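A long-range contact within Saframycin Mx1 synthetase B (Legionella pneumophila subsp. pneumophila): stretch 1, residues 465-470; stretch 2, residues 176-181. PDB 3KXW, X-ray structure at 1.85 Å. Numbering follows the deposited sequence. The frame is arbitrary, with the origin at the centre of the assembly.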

ATOM      1  N   GLY A 465       5.896  11.576  14.776  1.00 18.75           N
ATOM      2  CA  GLY A 465       5.960  11.750  16.224  1.00 19.50           C
ATOM      3  C   GLY A 465       4.651  11.398  16.906  1.00 22.07           C
ATOM      4  O   GLY A 465       4.628  10.639  17.871  1.00 19.37           O
ATOM      5  N   LYS A 466       3.547  11.929  16.383  1.00 20.48           N
ATOM      6  CA  LYS A 466       2.249  11.717  17.010  1.00 19.57           C
ATOM      7  C   LYS A 466       1.787  10.276  16.853  1.00 22.97           C
ATOM      8  O   LYS A 466       1.004   9.782  17.663  1.00 22.07           O
ATOM      9  CB  LYS A 466       1.206  12.684  16.457  1.00 21.48           C
ATOM     10  CG  LYS A 466       0.773  12.338  15.068  1.00 23.15           C
ATOM     11  CD  LYS A 466      -0.713  12.517  14.929  1.00 27.66           C
ATOM     12  CE  LYS A 466      -1.086  13.961  15.053  1.00 29.62           C
ATOM     13  NZ  LYS A 466      -2.412  14.258  14.388  1.00 31.27           N
ATOM     14  N   ASN A 467       2.279   9.603  15.814  1.00 21.84           N
ATOM     15  CA  ASN A 467       2.024   8.167  15.640  1.00 23.26           C
ATOM     16  C   ASN A 467       2.963   7.232  16.416  1.00 21.36           C
ATOM     17  O   ASN A 467       2.802   6.022  16.354  1.00 21.69           O
ATOM     18  CB  ASN A 467       2.024   7.797  14.158  1.00 21.72           C
ATOM     19  CG  ASN A 467       0.792   8.309  13.439  1.00 25.49           C
ATOM     20  OD1 ASN A 467       0.871   8.816  12.327  1.00 31.21           O
ATOM     21  ND2 ASN A 467      -0.347   8.179  14.076  1.00 26.42           N
ATOM     22  N   HIS A 468       3.913   7.802  17.156  1.00 19.30           N
ATOM     23  CA  HIS A 468       4.871   7.047  17.974  1.00 22.71           C
ATOM     24  C   HIS A 468       5.773   6.110  17.151  1.00 20.20           C
ATOM     25  O   HIS A 468       6.267   5.116  17.673  1.00 18.73           O
ATOM     26  CB  HIS A 468       4.184   6.240  19.099  1.00 25.34           C
ATOM     27  CG  HIS A 468       3.128   7.000  19.842  1.00 29.43           C
ATOM     28  ND1 HIS A 468       3.359   8.232  20.418  1.00 31.54           N
ATOM     29  CD2 HIS A 468       1.836   6.694  20.117  1.00 33.34           C
ATOM     30  CE1 HIS A 468       2.249   8.665  20.992  1.00 29.82           C
ATOM     31  NE2 HIS A 468       1.310   7.750  20.826  1.00 32.47           N
ATOM     32  N   TYR A 469       5.997   6.437  15.881  1.00 18.86           N
ATOM     33  CA  TYR A 469       6.833   5.589  15.036  1.00 18.98           C
ATOM     34  C   TYR A 469       8.277   5.425  15.523  1.00 19.49           C
ATOM     35  O   TYR A 469       8.814   4.323  15.475  1.00 20.70           O
ATOM     36  CB  TYR A 469       6.867   6.095  13.610  1.00 19.89           C
ATOM     37  CG  TYR A 469       5.584   5.905  12.846  1.00 19.96           C
ATOM     38  CD1 TYR A 469       4.778   4.805  13.071  1.00 20.48           C
ATOM     39  CD2 TYR A 469       5.205   6.812  11.865  1.00 23.06           C
ATOM     40  CE1 TYR A 469       3.604   4.618  12.349  1.00 23.37           C
ATOM     41  CE2 TYR A 469       4.049   6.637  11.149  1.00 22.48           C
ATOM     42  CZ  TYR A 469       3.252   5.542  11.395  1.00 25.10           C
ATOM     43  OH  TYR A 469       2.094   5.382  10.670  1.00 32.11           O
ATOM     44  N   PRO A 470       8.930   6.514  15.944  1.00 21.08           N
ATOM     45  CA  PRO A 470      10.317   6.305  16.389  1.00 19.40           C
ATOM     46  C   PRO A 470      10.433   5.341  17.567  1.00 21.51           C
ATOM     47  O   PRO A 470      11.212   4.378  17.527  1.00 21.30           O
ATOM     48  CB  PRO A 470      10.771   7.716  16.775  1.00 21.72           C
ATOM     49  CG  PRO A 470       9.942   8.610  15.869  1.00 22.01           C
ATOM     50  CD  PRO A 470       8.588   7.948  15.875  1.00 20.72           C
TER
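Stretch 2 (176-181) SGSTMH

Stretch 2 is an irregular segment, with neither helix nor strand, that lies across the turn where one helix of stretch 1 ends and the next begins. The end-to-end directions of the touching parts differ by 110°, so the two chains cross rather than run side by side. They come nearest at Asn-467 and Thr-179, whose CA atoms are 5.5 Å apart, and together they bury 285 Å².

The turn sets the stage. His-468 N donates to Gly-465 O at 3.0 Å, and His-468, with phi/psi of 62/26, forms a Schellman motif while also serving as N-cap residue for the helix that begins at Tyr-469. Stretch 2 has two positive-phi residues of its own. Gly-177, at 76/-174, adopts a phi that favours glycine; Ser-178 follows at 40/50, and Thr-179 and Met-180 then take phi/psi of -59/-30 and -81/-32. The CA-to-CB bond of Ser-178 points away from stretch 1, while that of Thr-179 points toward it.

Thr-179 is the anchor. Its chi1 of 52° (p) lets both branches work: OG1 donates a hydrogen bond to Asn-467 O at 3.0 Å, and CG2 rests 3.7 Å from Tyr-469 CE1, meeting that ring obliquely. One short side chain thus joins a polar contact with the turn backbone to an apolar contact with the following helix.

Asn-467, buried and m at chi1, starts sideways, but its end comes nearer to stretch 2 and lies against the backbone from Gly-177 to Thr-179. Its amide is probably turned over in the model, so the identities of its two terminal atoms should carry no weight in reading the contact.

Tyr-469 also leaves its backbone sideways. With chi1 at -71° (m) and chi2 at -34°, its ring reaches back past Thr-179, and OH comes to 3.4 Å from Gly-177 N. An ideal CB on Gly-177 would lie 4.5 Å from this OH, so the glycine is better explained by its backbone conformation than by a lack of room beside the tyrosine.

Met-180, present as selenomethionine, covers the other part of the turn. All three chi angles are m, near -60°, a compact fold that places SE at 3.5 Å from His-468 CD2. His-468 is m as well, at -44°, and it offers the edge of its imidazole: SE lies near the ring plane, 84° off the normal. The rule to take from this contact is economical: a threonine fastens the turn through its backbone carbonyl, and two aromatic side chains extend the contact along the crossing segment.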

ATOM      1  N   SER A 176      -2.888   3.715   6.789  1.00 31.42           N
ATOM      2  CA  SER A 176      -1.758   3.874   7.694  1.00 35.40           C
ATOM      3  C   SER A 176      -1.907   5.220   8.390  1.00 35.29           C
ATOM      4  O   SER A 176      -2.755   6.052   8.026  1.00 36.04           O
ATOM      5  CB  SER A 176      -0.427   3.827   6.944  1.00 35.30           C
ATOM      6  OG  SER A 176      -0.300   4.954   6.089  1.00 41.20           O
ATOM      7  N   GLY A 177      -1.065   5.457   9.376  1.00 33.05           N
ATOM      8  CA  GLY A 177      -1.176   6.683  10.107  1.00 32.08           C
ATOM      9  C   GLY A 177      -2.365   6.507  11.015  1.00 33.00           C
ATOM     10  O   GLY A 177      -2.944   5.418  11.103  1.00 31.98           O
ATOM     11  N   SER A 178      -2.714   7.585  11.704  1.00 33.11           N
ATOM     12  CA  SER A 178      -3.717   7.530  12.741  1.00 29.49           C
ATOM     13  C   SER A 178      -3.542   6.244  13.533  1.00 29.70           C
ATOM     14  O   SER A 178      -4.507   5.525  13.750  1.00 28.29           O
ATOM     15  CB  SER A 178      -5.119   7.602  12.136  1.00 28.16           C
ATOM     16  OG  SER A 178      -5.304   8.811  11.438  1.00 33.44           O
ATOM     17  N   THR A 179      -2.319   5.950  13.974  1.00 28.55           N
ATOM     18  CA  THR A 179      -2.089   4.700  14.694  1.00 28.65           C
ATOM     19  C   THR A 179      -2.960   4.615  15.943  1.00 29.83           C
ATOM     20  O   THR A 179      -3.371   3.520  16.337  1.00 28.00           O
ATOM     21  CB  THR A 179      -0.613   4.503  15.072  1.00 28.97           C
ATOM     22  OG1 THR A 179      -0.139   5.666  15.761  1.00 27.01           O
ATOM     23  CG2 THR A 179       0.226   4.311  13.816  1.00 27.72           C
HETATM   24  N   MSE A 180      -3.274   5.763  16.544  1.00 26.88           N
HETATM   25  CA  MSE A 180      -4.036   5.772  17.802  1.00 28.10           C
HETATM   26  C   MSE A 180      -5.545   5.614  17.635  1.00 28.98           C
HETATM   27  O   MSE A 180      -6.208   5.050  18.504  1.00 30.97           O
HETATM   28  CB  MSE A 180      -3.704   7.011  18.643  1.00 31.37           C
HETATM   29  CG  MSE A 180      -2.206   7.110  19.018  1.00 31.97           C
HETATM   30 SE   MSE A 180      -1.518   5.542  20.054  1.00 61.73          SE
HETATM   31  CE  MSE A 180      -2.697   5.733  21.609  1.00 38.95           C
ATOM     32  N   HIS A 181      -6.095   6.117  16.532  1.00 26.53           N
ATOM     33  CA  HIS A 181      -7.496   5.856  16.212  1.00 25.47           C
ATOM     34  C   HIS A 181      -7.596   5.501  14.732  1.00 23.99           C
ATOM     35  O   HIS A 181      -7.926   6.345  13.913  1.00 21.05           O
ATOM     36  CB  HIS A 181      -8.366   7.076  16.523  1.00 27.84           C
ATOM     37  CG  HIS A 181      -8.373   7.467  17.968  1.00 32.15           C
ATOM     38  ND1 HIS A 181      -9.124   6.805  18.918  1.00 37.08           N
ATOM     39  CD2 HIS A 181      -7.727   8.460  18.626  1.00 31.17           C
ATOM     40  CE1 HIS A 181      -8.937   7.368  20.101  1.00 31.42           C
ATOM     41  NE2 HIS A 181      -8.093   8.372  19.952  1.00 38.28           N
TER